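Local coordinates for glycosyl hydrolases family 31 family protein (Aspergillus niger, PDB 6DRU), which catalyses the release of alpha-xylose from the non-reducing terminal glucose of xyloglucan oligosaccharides, as a family 31 glycoside hydrolase, at residues A[46-51]-A[476-481]; A[175-180]-A[435-440]; A[22-25]-A[29-32]; A[371-376]-A[447-452]. One frame throughout, in Å; residues are numbered along the deposited sequence.

Contact 1 of 4, residues A[46-51]-A[476-481]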
loop_
_atom_site.group_PDB
_atom_site.type_symbol
_atom_site.label_atom_id
_atom_site.label_comp_id
_atom_site.label_asym_id
_atom_site.label_seq_id
_atom_site.Cartn_x
_atom_site.Cartn_y
_atom_site.Cartn_z
ATOM N N PHE A 46 13.276 14.897 19.345
ATOM C CA PHE A 46 12.974 16.194 19.930
ATOM C C PHE A 46 13.477 16.318 21.360
ATOM O O PHE A 46 13.197 17.325 22.019
ATOM C CB PHE A 46 11.468 16.457 19.866
ATOM C CG PHE A 46 10.923 16.494 18.465
ATOM C CD1 PHE A 46 11.001 17.652 17.707
ATOM C CD2 PHE A 46 10.344 15.367 17.901
ATOM C CE1 PHE A 46 10.506 17.689 16.413
ATOM C CE2 PHE A 46 9.846 15.396 16.608
ATOM C CZ PHE A 46 9.928 16.558 15.864
ATOM N N ILE A 47 14.213 15.326 21.855
ATOM C CA ILE A 47 14.747 15.351 23.210
ATOM C C ILE A 47 16.260 15.512 23.149
ATOM O O ILE A 47 16.908 15.143 22.163
ATOM C CB ILE A 47 14.361 14.086 24.008
ATOM C CG1 ILE A 47 15.018 12.848 23.399
ATOM C CG2 ILE A 47 12.850 13.927 24.055
ATOM C CD1 ILE A 47 14.927 11.621 24.279
ATOM N N TYR A 48 16.819 16.076 24.217
ATOM C CA TYR A 48 18.250 16.328 24.312
ATOM C C TYR A 48 18.965 15.109 24.880
ATOM O O TYR A 48 18.488 14.480 25.828
ATOM C CB TYR A 48 18.523 17.549 25.195
ATOM C CG TYR A 48 18.161 18.873 24.557
ATOM C CD1 TYR A 48 16.849 19.328 24.550
ATOM C CD2 TYR A 48 19.133 19.671 23.969
ATOM C CE1 TYR A 48 16.516 20.537 23.969
ATOM C CE2 TYR A 48 18.809 20.882 23.386
ATOM C CZ TYR A 48 17.500 21.311 23.388
ATOM O OH TYR A 48 17.173 22.516 22.809
ATOM N N ASP A 49 20.117 14.787 24.300
ATOM C CA ASP A 49 20.968 13.704 24.792
ATOM C C ASP A 49 22.394 14.223 24.914
ATOM O O ASP A 49 23.050 14.465 23.880
ATOM C CB ASP A 49 20.910 12.484 23.877
ATOM C CG ASP A 49 21.614 11.280 24.471
ATOM O OD1 ASP A 49 21.965 11.327 25.670
ATOM O OD2 ASP A 49 21.814 10.285 23.741
ATOM N N PRO A 50 22.914 14.418 26.137
ATOM C CA PRO A 50 22.200 14.166 27.392
ATOM C C PRO A 50 21.181 15.260 27.678
ATOM O O PRO A 50 21.242 16.307 27.032
ATOM C CB PRO A 50 23.321 14.169 28.431
ATOM C CG PRO A 50 24.316 15.126 27.877
ATOM C CD PRO A 50 24.262 14.966 26.375
ATOM N N PRO A 51 20.249 15.017 28.599
ATOM C CA PRO A 51 19.293 16.067 28.962
ATOM C C PRO A 51 20.010 17.334 29.403
ATOM O O PRO A 51 21.139 17.293 29.901
ATOM C CB PRO A 51 18.498 15.441 30.114
ATOM C CG PRO A 51 18.581 13.976 29.862
ATOM C CD PRO A 51 19.943 13.738 29.266
ATOM N N SER A 476 9.116 23.021 21.342
ATOM C CA SER A 476 9.065 24.285 20.616
ATOM C C SER A 476 9.428 25.474 21.494
ATOM O O SER A 476 9.747 26.545 20.964
ATOM C CB SER A 476 7.674 24.494 20.011
ATOM O OG SER A 476 7.501 23.731 18.829
ATOM N N GLN A 477 9.394 25.314 22.820
ATOM C CA GLN A 477 9.724 26.416 23.714
ATOM C C GLN A 477 11.192 26.813 23.639
ATOM O O GLN A 477 11.561 27.853 24.193
ATOM C CB GLN A 477 9.358 26.062 25.157
ATOM C CG GLN A 477 10.217 24.977 25.786
ATOM C CD GLN A 477 9.707 23.581 25.493
ATOM O OE1 GLN A 477 8.738 23.401 24.756
ATOM N NE2 GLN A 477 10.355 22.582 26.082
ATOM N N ARG A 478 12.031 26.022 22.968
ATOM C CA ARG A 478 13.448 26.341 22.863
ATOM C C ARG A 478 13.725 27.514 21.933
ATOM O O ARG A 478 14.862 27.995 21.899
ATOM C CB ARG A 478 14.221 25.115 22.376
ATOM C CG ARG A 478 14.031 24.826 20.897
ATOM C CD ARG A 478 14.751 23.558 20.476
ATOM N NE ARG A 478 14.142 22.368 21.059
ATOM C CZ ARG A 478 14.561 21.127 20.834
ATOM N NH1 ARG A 478 15.599 20.908 20.037
ATOM N NH2 ARG A 478 13.943 20.104 21.408
ATOM N N PHE A 479 12.729 27.984 21.188
ATOM C CA PHE A 479 12.920 29.025 20.190
ATOM C C PHE A 479 12.470 30.382 20.720
ATOM O O PHE A 479 11.611 30.474 21.600
ATOM C CB PHE A 479 12.143 28.706 18.910
ATOM C CG PHE A 479 12.469 27.367 18.313
ATOM C CD1 PHE A 479 13.735 27.103 17.818
ATOM C CD2 PHE A 479 11.502 26.380 18.227
ATOM C CE1 PHE A 479 14.033 25.873 17.261
ATOM C CE2 PHE A 479 11.794 25.148 17.670
ATOM C CZ PHE A 479 13.062 24.895 17.186
ATOM N N CYS A 480 13.061 31.442 20.165
ATOM C CA CYS A 480 12.548 32.794 20.358
ATOM C C CYS A 480 11.224 32.932 19.618
ATOM O O CYS A 480 11.116 33.722 18.674
ATOM C CB CYS A 480 13.547 33.841 19.856
ATOM S SG CYS A 480 15.185 33.821 20.636
ATOM N N SER A 481 10.213 32.172 20.033
ATOM C CA SER A 481 8.981 32.050 19.270
ATOM C C SER A 481 7.808 31.905 20.227
ATOM O O SER A 481 7.886 31.159 21.206
ATOM C CB SER A 481 9.041 30.847 18.321
ATOM O OG SER A 481 7.880 30.772 17.513
#
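Arg478 reaches across to Phe46 and Tyr48, joining a loop of the (beta/alpha)8 barrel to the loop between strands 28-35 and 66-68 of the N-terminal beta region. Residues 476-478 form a short 3-10 turn just ahead of barrel strand 481-484, and Arg478 leaves that turn with its CB directed at the other loop. With chi1 at 75°, CG sits between the backbone N and the carbonyl carbon and lies over the centre of the neighbouring Phe479 ring, 3.6 Å above its plane. The next carbon, CD, comes to 3.5 Å from Tyr48 OH. A bend at chi3 then turns the head group so that one of its faces lies under the Tyr48 hydroxyl. Tyr48 OH lies over that face, displaced toward its rim, 3.3 Å above the plane, so the phenol oxygen rests on a flat surface and does not meet an N-H head-on. Ring and guanidinium planes are 36° apart, which excludes parallel stacking. NE turns back to its own chain and bonds to Gly475 O, fixing the rotation of the head group. Arg478 CZ is 3.7 Å from Tyr48 CE1, a contact oblique to the ring. At the tip, Arg478 NH2 meets Phe46 O at the guanidinium edge, 2.9 Å away, but the N-H...O angle of 123° makes this a weak hydrogen bond.

Contact 2 of 4, residues A[175-180]-A[435-440]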
loop_
_atom_site.group_PDB
_atom_site.type_symbol
_atom_site.label_atom_id
_atom_site.label_comp_id
_atom_site.label_asym_id
_atom_site.label_seq_id
_atom_site.Cartn_x
_atom_site.Cartn_y
_atom_site.Cartn_z
ATOM N N TYR A 175 -5.094 23.977 16.179
ATOM C CA TYR A 175 -5.032 22.608 16.688
ATOM C C TYR A 175 -3.595 22.113 16.547
ATOM O O TYR A 175 -3.164 21.754 15.447
ATOM C CB TYR A 175 -6.014 21.716 15.933
ATOM C CG TYR A 175 -6.155 20.303 16.457
ATOM C CD1 TYR A 175 -6.907 20.032 17.593
ATOM C CD2 TYR A 175 -5.556 19.239 15.801
ATOM C CE1 TYR A 175 -7.048 18.739 18.067
ATOM C CE2 TYR A 175 -5.689 17.945 16.267
ATOM C CZ TYR A 175 -6.435 17.700 17.399
ATOM O OH TYR A 175 -6.568 16.412 17.861
ATOM N N ILE A 176 -2.857 22.098 17.652
ATOM C CA ILE A 176 -1.459 21.669 17.645
ATOM C C ILE A 176 -1.301 20.446 18.541
ATOM O O ILE A 176 -0.842 20.575 19.685
ATOM C CB ILE A 176 -0.523 22.797 18.105
ATOM C CG1 ILE A 176 -0.922 24.125 17.461
ATOM C CG2 ILE A 176 0.921 22.459 17.764
ATOM C CD1 ILE A 176 -0.294 25.328 18.126
ATOM N N PRO A 177 -1.660 19.251 18.072
ATOM C CA PRO A 177 -1.525 18.057 18.919
ATOM C C PRO A 177 -0.059 17.725 19.160
ATOM O O PRO A 177 0.721 17.569 18.218
ATOM C CB PRO A 177 -2.228 16.965 18.107
ATOM C CG PRO A 177 -2.123 17.431 16.694
ATOM C CD PRO A 177 -2.199 18.929 16.741
ATOM N N THR A 178 0.310 17.621 20.434
ATOM C CA THR A 178 1.683 17.329 20.821
ATOM C C THR A 178 1.686 16.280 21.926
ATOM O O THR A 178 1.154 16.527 23.014
ATOM C CB THR A 178 2.397 18.601 21.283
ATOM O OG1 THR A 178 2.359 19.582 20.239
ATOM C CG2 THR A 178 3.847 18.305 21.636
ATOM N N PRO A 179 2.277 15.108 21.696
ATOM C CA PRO A 179 2.199 14.014 22.680
ATOM C C PRO A 179 3.154 14.205 23.856
ATOM O O PRO A 179 4.091 13.431 24.073
ATOM C CB PRO A 179 2.544 12.787 21.827
ATOM C CG PRO A 179 3.495 13.315 20.809
ATOM C CD PRO A 179 3.042 14.721 20.497
ATOM N N VAL A 180 2.910 15.256 24.635
ATOM C CA VAL A 180 3.605 15.506 25.894
ATOM C C VAL A 180 2.529 15.806 26.928
ATOM O O VAL A 180 1.830 16.820 26.820
ATOM C CB VAL A 180 4.604 16.668 25.792
ATOM C CG1 VAL A 180 5.159 17.012 27.166
ATOM C CG2 VAL A 180 5.728 16.323 24.831
ATOM N N VAL A 435 6.803 12.084 9.144
ATOM C CA VAL A 435 7.638 13.131 9.721
ATOM C C VAL A 435 6.883 14.457 9.725
ATOM O O VAL A 435 7.449 15.509 10.048
ATOM C CB VAL A 435 8.976 13.233 8.959
ATOM C CG1 VAL A 435 8.829 14.066 7.692
ATOM C CG2 VAL A 435 10.079 13.780 9.857
ATOM N N GLY A 436 5.588 14.410 9.392
ATOM C CA GLY A 436 4.824 15.633 9.185
ATOM C C GLY A 436 4.786 16.558 10.386
ATOM O O GLY A 436 4.777 17.782 10.228
ATOM N N LYS A 437 4.758 15.999 11.598
ATOM C CA LYS A 437 4.701 16.828 12.797
ATOM C C LYS A 437 5.929 17.714 12.954
ATOM O O LYS A 437 5.912 18.626 13.789
ATOM C CB LYS A 437 4.531 15.951 14.039
ATOM C CG LYS A 437 3.412 14.929 13.927
ATOM C CD LYS A 437 2.054 15.603 13.824
ATOM C CE LYS A 437 1.539 16.024 15.189
ATOM N NZ LYS A 437 1.013 17.416 15.187
ATOM N N LEU A 438 6.988 17.468 12.180
ATOM C CA LEU A 438 8.202 18.269 12.248
ATOM C C LEU A 438 8.076 19.599 11.516
ATOM O O LEU A 438 8.813 20.536 11.839
ATOM C CB LEU A 438 9.378 17.466 11.676
ATOM C CG LEU A 438 10.699 18.164 11.335
ATOM C CD1 LEU A 438 11.385 18.681 12.588
ATOM C CD2 LEU A 438 11.618 17.231 10.565
ATOM N N TYR A 439 7.144 19.708 10.563
ATOM C CA TYR A 439 7.129 20.862 9.663
ATOM C C TYR A 439 7.047 22.202 10.388
ATOM O O TYR A 439 7.909 23.062 10.135
ATOM C CB TYR A 439 5.994 20.711 8.642
ATOM C CG TYR A 439 6.043 21.746 7.542
ATOM C CD1 TYR A 439 5.395 22.968 7.677
ATOM C CD2 TYR A 439 6.744 21.503 6.370
ATOM C CE1 TYR A 439 5.443 23.916 6.673
ATOM C CE2 TYR A 439 6.797 22.444 5.361
ATOM C CZ TYR A 439 6.145 23.649 5.517
ATOM O OH TYR A 439 6.198 24.587 4.512
ATOM N N PRO A 440 6.070 22.464 11.269
ATOM C CA PRO A 440 6.059 23.773 11.942
ATOM C C PRO A 440 7.219 23.954 12.902
ATOM O O PRO A 440 7.687 25.084 13.090
ATOM C CB PRO A 440 4.711 23.779 12.673
ATOM C CG PRO A 440 4.434 22.346 12.935
ATOM C CD PRO A 440 4.968 21.603 11.742
#
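Lys437 and Pro177 are the two residues that meet here, and both are buried. The polar part consists of one hydrogen bond, from Lys437 NZ to Pro177 O at 3.0 Å. The bond is doubtful in detail, since NZ is crowded by a neighbouring atom. If the ammonium is charged, the carbonyl probably helps to pay for burying it. The packing part involves the same end of the lysine in van der Waals contacts: Pro177 CG lies 3.5 Å from Lys437 NZ, a distance that shares the doubt about NZ, while Lys437 CE is also 3.5 Å from Pro177 O. The two side chains cross at about a right angle, so the lysine tip lies against the carbonyl oxygen and the CG corner of the proline. Successive bends at chi2 (-65°), chi3 and chi4 fold the lysine chain and deliver NZ to this spot. Backbone bonds shape each partner separately. Val180 N to Thr178 O, at 2.7 Å, closes an inverse gamma turn centred on Pro179, and Tyr439 N to Gly436 O, at 3.1 Å, turns the chain at 436-439. In the fold, strand 176-183 runs between strands 187-191 and 149-151 of the N-terminal sheet, with Pro177 also touching Ile167 of strand 166-168; the contact thus brings that sheet against segment 435-440 at barrel helix 439-455, while Thr178 packs on Thr508 of helix 492-508.

Contact 3 of 4, residues A[22-25]-A[29-32]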
loop_
_atom_site.group_PDB
_atom_site.type_symbol
_atom_site.label_atom_id
_atom_site.label_comp_id
_atom_site.label_asym_id
_atom_site.label_seq_id
_atom_site.Cartn_x
_atom_site.Cartn_y
_atom_site.Cartn_z
ATOM N N GLN A 22 16.945 2.792 28.773
ATOM C CA GLN A 22 18.080 3.452 29.396
ATOM C C GLN A 22 17.604 4.465 30.427
ATOM O O GLN A 22 16.579 5.128 30.222
ATOM C CB GLN A 22 18.945 4.172 28.351
ATOM C CG GLN A 22 19.292 3.337 27.136
ATOM C CD GLN A 22 19.897 4.168 26.023
ATOM O OE1 GLN A 22 19.221 4.998 25.416
ATOM N NE2 GLN A 22 21.179 3.953 25.755
ATOM N N PRO A 23 18.319 4.607 31.541
ATOM C CA PRO A 23 18.061 5.744 32.428
ATOM C C PRO A 23 18.375 7.041 31.702
ATOM O O PRO A 23 19.376 7.148 30.991
ATOM C CB PRO A 23 19.011 5.502 33.606
ATOM C CG PRO A 23 20.087 4.625 33.049
ATOM C CD PRO A 23 19.412 3.753 32.034
ATOM N N PHE A 24 17.499 8.029 31.872
ATOM C CA PHE A 24 17.582 9.263 31.097
ATOM C C PHE A 24 17.167 10.428 31.984
ATOM O O PHE A 24 15.987 10.569 32.318
ATOM C CB PHE A 24 16.702 9.181 29.850
ATOM C CG PHE A 24 17.262 9.907 28.669
ATOM C CD1 PHE A 24 18.261 9.336 27.902
ATOM C CD2 PHE A 24 16.790 11.160 28.321
ATOM C CE1 PHE A 24 18.783 10.003 26.812
ATOM C CE2 PHE A 24 17.304 11.832 27.232
ATOM C CZ PHE A 24 18.304 11.253 26.476
ATOM N N GLY A 25 18.132 11.268 32.348
ATOM C CA GLY A 25 17.867 12.393 33.217
ATOM C C GLY A 25 17.473 11.963 34.625
ATOM O O GLY A 25 17.558 10.796 35.013
ATOM N N PHE A 29 13.284 7.293 32.443
ATOM C CA PHE A 29 13.722 6.197 31.590
ATOM C C PHE A 29 13.385 6.523 30.143
ATOM O O PHE A 29 12.344 7.126 29.860
ATOM C CB PHE A 29 13.070 4.869 31.989
ATOM C CG PHE A 29 13.755 4.178 33.132
ATOM C CD1 PHE A 29 15.081 3.794 33.030
ATOM C CD2 PHE A 29 13.071 3.907 34.306
ATOM C CE1 PHE A 29 15.717 3.156 34.080
ATOM C CE2 PHE A 29 13.700 3.268 35.358
ATOM C CZ PHE A 29 15.025 2.892 35.245
ATOM N N ARG A 30 14.270 6.132 29.231
ATOM C CA ARG A 30 14.039 6.261 27.799
ATOM C C ARG A 30 13.928 4.873 27.186
ATOM O O ARG A 30 14.808 4.029 27.389
ATOM C CB ARG A 30 15.161 7.049 27.123
ATOM C CG ARG A 30 14.928 7.266 25.640
ATOM C CD ARG A 30 16.119 7.925 24.971
ATOM N NE ARG A 30 15.783 8.387 23.629
ATOM C CZ ARG A 30 16.670 8.847 22.753
ATOM N NH1 ARG A 30 17.955 8.902 23.073
ATOM N NH2 ARG A 30 16.270 9.247 21.553
ATOM N N VAL A 31 12.851 4.638 26.441
ATOM C CA VAL A 31 12.565 3.336 25.851
ATOM C C VAL A 31 12.534 3.481 24.337
ATOM O O VAL A 31 11.862 4.374 23.807
ATOM C CB VAL A 31 11.237 2.756 26.372
ATOM C CG1 VAL A 31 10.908 1.456 25.659
ATOM C CG2 VAL A 31 11.312 2.534 27.870
ATOM N N ARG A 32 13.266 2.608 23.648
ATOM C CA ARG A 32 13.267 2.546 22.193
ATOM C C ARG A 32 13.101 1.099 21.753
ATOM O O ARG A 32 13.701 0.192 22.338
ATOM C CB ARG A 32 14.553 3.145 21.608
ATOM C CG ARG A 32 14.516 4.661 21.511
ATOM C CD ARG A 32 15.816 5.239 20.981
ATOM N NE ARG A 32 16.902 5.126 21.949
ATOM C CZ ARG A 32 18.103 5.674 21.791
ATOM N NH1 ARG A 32 18.375 6.380 20.702
ATOM N NH2 ARG A 32 19.031 5.518 22.725
HETATM O O HOH W 1 19.598 7.749 24.550
HETATM O O HOH W 2 16.287 4.414 24.507
#
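Gln22 and Arg30 form the hydrogen-bonded pair of a beta hairpin made by strands 17-23 and 28-35, next to its turn. Two nearly straight bonds satisfy the backbone N and O of both residues: Gln22 N donates to Arg30 O at 2.8 Å (165°), and Arg30 N to Gln22 O at 2.7 Å (174°). The Pro23-Phe29 pair that follows is non-hydrogen-bonded, and Pro23 CB packs on Phe29 CE1.

On the face carrying Gln22, Arg30 and Arg32, the amide is used at both ends. Arg32 NH2 donates to Gln22 OE1 over 2.7 Å, tilted 32° from the carbonyl plane, while Gln22 NE2 is taken by Ser63 O and Gly61 O. Two waters also lie within bonding distance of OE1, although their protons are not settled. One accepts from Arg30 NH1, and the other from Arg32 NE at 2.7 Å. Arg32 NH2 has a second acceptor in Gly61 O, and Arg30 NH2 forms a salt bridge with Asp217 of the next strand, 216-222. These acceptors probably help to offset the closeness of the two guanidinium groups; Arg32 CZ lies over a face of the Arg30 group, displaced toward its rim.

Arg30 is extended from CG to NE and runs alongside Phe24, pointing the same way. This places its aliphatic part for a CH-pi contact: Arg30 CD stands 4.1 Å from the Phe24 ring centroid, offset toward the rim.

Contact 4 of 4, residues A[371-376]-A[447-452]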
loop_
_atom_site.group_PDB
_atom_site.type_symbol
_atom_site.label_atom_id
_atom_site.label_comp_id
_atom_site.label_asym_id
_atom_site.label_seq_id
_atom_site.Cartn_x
_atom_site.Cartn_y
_atom_site.Cartn_z
ATOM N N SER A 371 18.717 23.336 3.181
ATOM C CA SER A 371 18.983 24.299 2.118
ATOM C C SER A 371 17.801 25.233 1.903
ATOM O O SER A 371 17.993 26.408 1.572
ATOM C CB SER A 371 19.324 23.568 0.820
ATOM O OG SER A 371 20.521 22.824 0.951
ATOM N N ALA A 372 16.577 24.734 2.090
ATOM C CA ALA A 372 15.402 25.580 1.922
ATOM C C ALA A 372 15.274 26.581 3.066
ATOM O O ALA A 372 14.849 27.723 2.852
ATOM C CB ALA A 372 14.147 24.718 1.807
ATOM N N ARG A 373 15.628 26.171 4.288
ATOM C CA ARG A 373 15.642 27.112 5.406
ATOM C C ARG A 373 16.621 28.250 5.146
ATOM O O ARG A 373 16.347 29.407 5.488
ATOM C CB ARG A 373 15.978 26.385 6.708
ATOM C CG ARG A 373 14.922 25.377 7.140
ATOM C CD ARG A 373 15.041 25.070 8.620
ATOM N NE ARG A 373 16.319 24.454 8.968
ATOM C CZ ARG A 373 16.536 23.143 8.982
ATOM N NH1 ARG A 373 15.560 22.304 8.661
ATOM N NH2 ARG A 373 17.729 22.669 9.317
ATOM N N LYS A 374 17.762 27.943 4.524
ATOM C CA LYS A 374 18.729 28.986 4.205
ATOM C C LYS A 374 18.217 29.898 3.104
ATOM O O LYS A 374 18.393 31.121 3.171
ATOM C CB LYS A 374 20.054 28.363 3.766
ATOM C CG LYS A 374 20.950 29.362 3.033
ATOM C CD LYS A 374 22.390 28.906 2.885
ATOM C CE LYS A 374 22.998 29.458 1.596
ATOM N NZ LYS A 374 22.536 30.843 1.307
ATOM N N PHE A 375 17.564 29.322 2.094
ATOM C CA PHE A 375 17.006 30.127 1.016
ATOM C C PHE A 375 15.994 31.129 1.548
ATOM O O PHE A 375 15.958 32.284 1.103
ATOM C CB PHE A 375 16.364 29.221 -0.035
ATOM C CG PHE A 375 15.843 29.957 -1.241
ATOM C CD1 PHE A 375 14.585 30.537 -1.234
ATOM C CD2 PHE A 375 16.613 30.058 -2.385
ATOM C CE1 PHE A 375 14.111 31.210 -2.341
ATOM C CE2 PHE A 375 16.142 30.727 -3.495
ATOM C CZ PHE A 375 14.890 31.304 -3.472
ATOM N N LEU A 376 15.166 30.710 2.506
ATOM C CA LEU A 376 14.100 31.585 2.982
ATOM C C LEU A 376 14.648 32.696 3.867
ATOM O O LEU A 376 14.166 33.833 3.810
ATOM C CB LEU A 376 13.046 30.764 3.725
ATOM C CG LEU A 376 12.094 31.520 4.650
ATOM C CD1 LEU A 376 11.143 32.385 3.842
ATOM C CD2 LEU A 376 11.322 30.539 5.517
ATOM N N ILE A 447 13.819 30.495 11.380
ATOM C CA ILE A 447 14.061 31.866 11.826
ATOM C C ILE A 447 14.952 31.884 13.058
ATOM O O ILE A 447 15.749 32.814 13.237
ATOM C CB ILE A 447 12.738 32.607 12.079
ATOM C CG1 ILE A 447 11.935 32.718 10.790
ATOM C CG2 ILE A 447 12.984 33.991 12.634
ATOM C CD1 ILE A 447 10.873 31.687 10.689
ATOM N N GLU A 448 14.847 30.868 13.918
ATOM C CA GLU A 448 15.746 30.789 15.062
ATOM C C GLU A 448 17.196 30.739 14.601
ATOM O O GLU A 448 18.059 31.432 15.154
ATOM C CB GLU A 448 15.409 29.566 15.914
ATOM C CG GLU A 448 16.334 29.365 17.106
ATOM C CD GLU A 448 16.075 30.357 18.227
ATOM O OE1 GLU A 448 15.034 31.047 18.188
ATOM O OE2 GLU A 448 16.917 30.449 19.146
ATOM N N GLU A 449 17.479 29.932 13.575
ATOM C CA GLU A 449 18.825 29.882 13.018
ATOM C C GLU A 449 19.222 31.228 12.425
ATOM O O GLU A 449 20.374 31.658 12.558
ATOM C CB GLU A 449 18.912 28.782 11.959
ATOM C CG GLU A 449 18.788 27.370 12.514
ATOM C CD GLU A 449 18.616 26.322 11.426
ATOM O OE1 GLU A 449 18.177 26.680 10.311
ATOM O OE2 GLU A 449 18.917 25.138 11.692
ATOM N N GLY A 450 18.278 31.913 11.777
ATOM C CA GLY A 450 18.580 33.221 11.217
ATOM C C GLY A 450 18.804 34.278 12.280
ATOM O O GLY A 450 19.734 35.083 12.181
ATOM N N PHE A 451 17.945 34.303 13.302
ATOM C CA PHE A 451 18.137 35.221 14.420
ATOM C C PHE A 451 19.502 35.017 15.064
ATOM O O PHE A 451 20.286 35.962 15.205
ATOM C CB PHE A 451 17.028 35.027 15.455
ATOM C CG PHE A 451 15.736 35.713 15.107
ATOM C CD1 PHE A 451 15.693 36.693 14.131
ATOM C CD2 PHE A 451 14.563 35.373 15.762
ATOM C CE1 PHE A 451 14.501 37.323 13.813
ATOM C CE2 PHE A 451 13.370 35.998 15.451
ATOM C CZ PHE A 451 13.340 36.974 14.475
ATOM N N ARG A 452 19.802 33.777 15.461
ATOM C CA ARG A 452 21.048 33.503 16.167
ATOM C C ARG A 452 22.267 33.734 15.282
ATOM O O ARG A 452 23.350 34.041 15.793
ATOM C CB ARG A 452 21.037 32.070 16.697
ATOM C CG ARG A 452 19.924 31.791 17.693
ATOM C CD ARG A 452 20.052 32.671 18.919
ATOM N NE ARG A 452 19.037 32.366 19.920
ATOM C CZ ARG A 452 18.932 32.992 21.088
ATOM N NH1 ARG A 452 19.784 33.958 21.402
ATOM N NH2 ARG A 452 17.978 32.651 21.943
#
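Arg373 and Glu449 join helices 370-385 and 439-455 of the (beta/alpha)8 barrel through a surface salt bridge. The nearest CA atoms of the two segments are those of Arg373 and Ile447, 8.1 Å from each other, and the direct contact is made by the side chains of Arg373 and Glu449. On the outer, partly exposed side, Arg373 NE donates to Glu449 OE1 over 3.2 Å at 158°. The oxygen is met on its syn side, 32° out of the carboxylate plane, and lies near the guanidinium plane at the edge. Because the two flat groups are 55° apart, this is no coplanar two-pronged pairing: Glu449 OE2 stays 3.6 Å from Arg373 NH2. A bend at chi3 swings the arginine head toward the glutamate, and Ser367 O holds its NH1, which also bonds a glycerol probably left from the crystallisation liquor. Between the two segments this side depends on a single salt bridge, although Arg373 also lies on Gln445 and Ala446.

Toward the barrel the side chains are packed mostly against other residues. Leu376 CD2 and Ile447 CD1, the nearest pair between the two side chains, stay 5.3 Å apart; Leu376 instead touches Tyr365 and Trp295 in loops and His443 on the facing helix, whereas Ile447 packs on Phe392 and Ile394 of barrel strand 391-394. Within helix 439-455, Ile447 CG2 lies over a face of the Phe451 ring, 3.4 Å above its plane. Farther round that helix, Arg452 NE reaches Glu448 OE2 at 3.0 Å in a second salt bridge, approaching from above the carboxylate plane.

Overall arrangement
Contact 3 comes first along the chain, as a local hairpin; contact 1 then spans a long loop that contains both others, and the segments of contacts 2 and 4 alternate. Contacts 2 and 3 reach the same N-terminal eight-stranded sheet, their centres 22 Å apart, and contacts 2 and 4 share helix 439-455. Contact 1 lies between: its residues touch contact 3 (Pro51 and Tyr48 on Phe24), contact 2 (Phe46 on Leu438) and contact 4, where Cys480 N probably bonds Glu448 OE1. A continuous line of packing thus runs from the N-terminal beta region into the catalytic barrel, with contacts 3 and 4 at its ends, centres 32 Å apart.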